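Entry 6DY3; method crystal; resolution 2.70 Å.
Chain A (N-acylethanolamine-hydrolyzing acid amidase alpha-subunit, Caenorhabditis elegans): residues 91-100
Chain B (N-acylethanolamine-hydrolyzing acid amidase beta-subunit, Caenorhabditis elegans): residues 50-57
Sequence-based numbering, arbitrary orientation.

Chain A 91-100: EIVGMNILYD
Chain B, residues 50-57: ALYNGVLT

The last turns of an alpha-subunit helix pack against an irregular beta-subunit segment, in a small contact centred on the amide of Asn96(A) and flanked by apolar side chains. The two stretches bury 404 Å², both sides summed.

Residues 91-97 of chain A are helical, with phi/psi near -65/-42. Leu98(A) leaves the helix at -85/67. In chain B, Leu51(B) has positive phi (94/-19), Tyr52(B) is extended (-107/117), and Asn53(B) sits at -107/8, Gly54(B) at -88/176, Val55(B) at -129/126 and Leu56(B) at -115/-11. The register pairs Ile92(A) with Leu51(B), CA to CA 6.9 Å, and Asn96(A) with Tyr52(B), CA to CA 6.0 Å. The CA paths 92 to 96 and 51 to 56 run in nearly the same direction. CA-to-CB points toward the other stretch at Met95(A) and Leu56(B), sideways at Ile92(A), Asn96(A) and Tyr99(A).

Asn96(A) has chi1 -86° and chi2 -88°. Asn96(A) ND2 donates to Leu51(B) O at 3.0 Å, nearly straight at 172°, and to Ile92(A) O at 2.8 Å. Both amide hydrogens are thus used, with one acceptor on each chain. OD1 of Asn96(A) accepts a weak bond from Asn53(B) N at 3.5 Å. Water 2 donates to Asn96(A) OD1 at 2.6 Å and accepts from Gly54(B) N at 3.0 Å, bridging a direct gap of 4.3 Å between these two atoms. Asn96(A) OD1 also lies 3.3 Å from Asn53(B) OD1 (chi1 p); both are acceptors, so no bond forms.

The Tyr52(B) ring (chi1 m, chi2 87°) meets Met95(A) O with its edge, CE2 to O 3.4 Å. Water 1 donates to Met95(A) O at 3.2 Å and hydrogen-bonds Tyr52(B) OH at 2.6 Å. Met95(A) CB (m, t, m) packs 4.0 Å from Tyr52(B) CZ.

Two apolar contacts, carbon on carbon at van der Waals range, complete the packing. Ile92(A) CD1 (m, t) lies 4.1 Å from Leu51(B) CD2 (m, t). Beyond the helix, Tyr99(A) (chi1 p, chi2 93°) places CD1 3.8 Å from Leu56(B) CD1 (m, t).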

# COMPACT_ATOMS: atom_id res chain seq x y z
N GLU A 91 8.57 1.52 19.17
CA GLU A 91 9.17 1.61 17.85
C GLU A 91 8.28 0.96 16.80
O GLU A 91 8.12 1.48 15.69
CB GLU A 91 10.56 0.98 17.86
CG GLU A 91 11.56 1.72 18.75
CD GLU A 91 12.94 1.08 18.77
OE1 GLU A 91 13.11 -0.01 18.20
OE2 GLU A 91 13.87 1.68 19.37
N ILE A 92 7.68 -0.18 17.14
CA ILE A 92 6.79 -0.87 16.20
C ILE A 92 5.57 -0.01 15.89
O ILE A 92 5.14 0.09 14.74
CB ILE A 92 6.41 -2.25 16.76
CG1 ILE A 92 7.62 -3.18 16.66
CG2 ILE A 92 5.18 -2.82 16.03
CD1 ILE A 92 7.44 -4.51 17.34
N VAL A 93 5.00 0.62 16.92
CA VAL A 93 3.86 1.52 16.71
C VAL A 93 4.28 2.69 15.82
O VAL A 93 3.55 3.08 14.90
CB VAL A 93 3.31 2.00 18.06
CG1 VAL A 93 2.29 3.14 17.86
CG2 VAL A 93 2.68 0.85 18.82
N GLY A 94 5.45 3.28 16.10
CA GLY A 94 5.90 4.40 15.31
C GLY A 94 6.07 4.07 13.83
O GLY A 94 5.64 4.82 12.96
N MET A 95 6.71 2.93 13.53
CA MET A 95 6.89 2.56 12.13
C MET A 95 5.56 2.33 11.43
O MET A 95 5.41 2.68 10.25
CB MET A 95 7.78 1.33 12.00
CG MET A 95 9.25 1.63 12.20
SD MET A 95 10.30 0.18 12.08
CE MET A 95 10.04 -0.49 13.71
N ASN A 96 4.59 1.74 12.12
CA ASN A 96 3.30 1.48 11.47
C ASN A 96 2.54 2.77 11.19
O ASN A 96 1.82 2.85 10.19
CB ASN A 96 2.49 0.55 12.36
CG ASN A 96 2.79 -0.90 12.12
OD1 ASN A 96 2.17 -1.52 11.26
ND2 ASN A 96 3.74 -1.45 12.87
N ILE A 97 2.67 3.76 12.07
CA ILE A 97 1.99 5.03 11.86
C ILE A 97 2.68 5.85 10.77
O ILE A 97 2.04 6.38 9.86
CB ILE A 97 1.90 5.82 13.19
CG1 ILE A 97 0.89 5.14 14.12
CG2 ILE A 97 1.52 7.28 12.94
CD1 ILE A 97 0.72 5.80 15.46
N LEU A 98 4.01 5.95 10.86
CA LEU A 98 4.80 6.63 9.83
C LEU A 98 5.12 5.63 8.71
O LEU A 98 6.27 5.24 8.48
CB LEU A 98 6.06 7.22 10.44
CG LEU A 98 5.85 8.14 11.65
CD1 LEU A 98 7.16 8.72 12.12
CD2 LEU A 98 4.85 9.24 11.33
N TYR A 99 4.06 5.23 8.01
CA TYR A 99 4.15 4.10 7.08
C TYR A 99 5.16 4.35 5.97
O TYR A 99 5.77 3.40 5.48
CB TYR A 99 2.76 3.80 6.49
CG TYR A 99 2.18 4.92 5.64
CD1 TYR A 99 2.38 4.95 4.27
CD2 TYR A 99 1.44 5.94 6.22
CE1 TYR A 99 1.86 5.97 3.49
CE2 TYR A 99 0.92 6.97 5.45
CZ TYR A 99 1.14 6.98 4.08
OH TYR A 99 0.62 8.01 3.31
N ASP A 100 5.38 5.61 5.59
CA ASP A 100 6.22 5.94 4.44
C ASP A 100 7.51 6.64 4.84
O ASP A 100 8.17 7.25 3.99
CB ASP A 100 5.44 6.83 3.46
CG ASP A 100 5.20 8.22 4.02
OD1 ASP A 100 5.19 8.38 5.26
OD2 ASP A 100 5.03 9.17 3.22
N ALA B 50 6.86 -7.94 7.40
CA ALA B 50 6.97 -8.36 8.79
C ALA B 50 7.11 -7.14 9.69
O ALA B 50 7.92 -6.25 9.42
CB ALA B 50 8.18 -9.29 8.95
N LEU B 51 6.31 -7.12 10.76
CA LEU B 51 6.20 -6.01 11.71
C LEU B 51 5.07 -5.05 11.37
O LEU B 51 4.61 -4.30 12.23
CB LEU B 51 7.50 -5.21 11.85
CG LEU B 51 8.71 -5.95 12.43
CD1 LEU B 51 9.93 -5.04 12.42
CD2 LEU B 51 8.43 -6.45 13.84
N TYR B 52 4.60 -5.07 10.13
CA TYR B 52 3.51 -4.20 9.68
C TYR B 52 2.25 -5.03 9.50
O TYR B 52 2.21 -5.93 8.66
CB TYR B 52 3.88 -3.51 8.37
CG TYR B 52 5.07 -2.58 8.48
CD1 TYR B 52 6.36 -3.06 8.33
CD2 TYR B 52 4.90 -1.23 8.73
CE1 TYR B 52 7.45 -2.22 8.43
CE2 TYR B 52 5.98 -0.39 8.84
CZ TYR B 52 7.25 -0.89 8.68
OH TYR B 52 8.34 -0.05 8.79
N ASN B 53 1.21 -4.72 10.28
CA ASN B 53 -0.05 -5.45 10.21
C ASN B 53 -1.15 -4.63 9.54
O ASN B 53 -2.31 -5.05 9.54
CB ASN B 53 -0.50 -5.92 11.60
CG ASN B 53 -0.52 -4.80 12.62
OD1 ASN B 53 0.30 -3.88 12.57
ND2 ASN B 53 -1.44 -4.89 13.57
N GLY B 54 -0.82 -3.48 8.96
CA GLY B 54 -1.72 -2.77 8.08
C GLY B 54 -1.56 -3.25 6.65
O GLY B 54 -0.70 -4.07 6.33
N VAL B 55 -2.41 -2.71 5.77
CA VAL B 55 -2.40 -3.06 4.35
C VAL B 55 -2.35 -1.79 3.52
O VAL B 55 -3.20 -0.90 3.68
CB VAL B 55 -3.64 -3.90 3.96
CG1 VAL B 55 -3.60 -4.23 2.45
CG2 VAL B 55 -3.72 -5.16 4.79
N LEU B 56 -1.38 -1.71 2.61
CA LEU B 56 -1.31 -0.63 1.63
C LEU B 56 -1.49 -1.11 0.20
O LEU B 56 -1.66 -0.28 -0.70
CB LEU B 56 0.02 0.12 1.75
CG LEU B 56 0.26 0.81 3.10
CD1 LEU B 56 1.63 1.44 3.13
CD2 LEU B 56 -0.82 1.85 3.40
N THR B 57 -1.45 -2.42 -0.04
CA THR B 57 -1.76 -3.01 -1.34
C THR B 57 -2.59 -4.25 -1.04
O THR B 57 -2.07 -5.23 -0.50
CB THR B 57 -0.49 -3.39 -2.11
OG1 THR B 57 0.39 -2.26 -2.18
CG2 THR B 57 -0.84 -3.86 -3.53
O HOH W 1 8.17 2.59 8.73
O HOH W 2 1.29 -1.37 8.79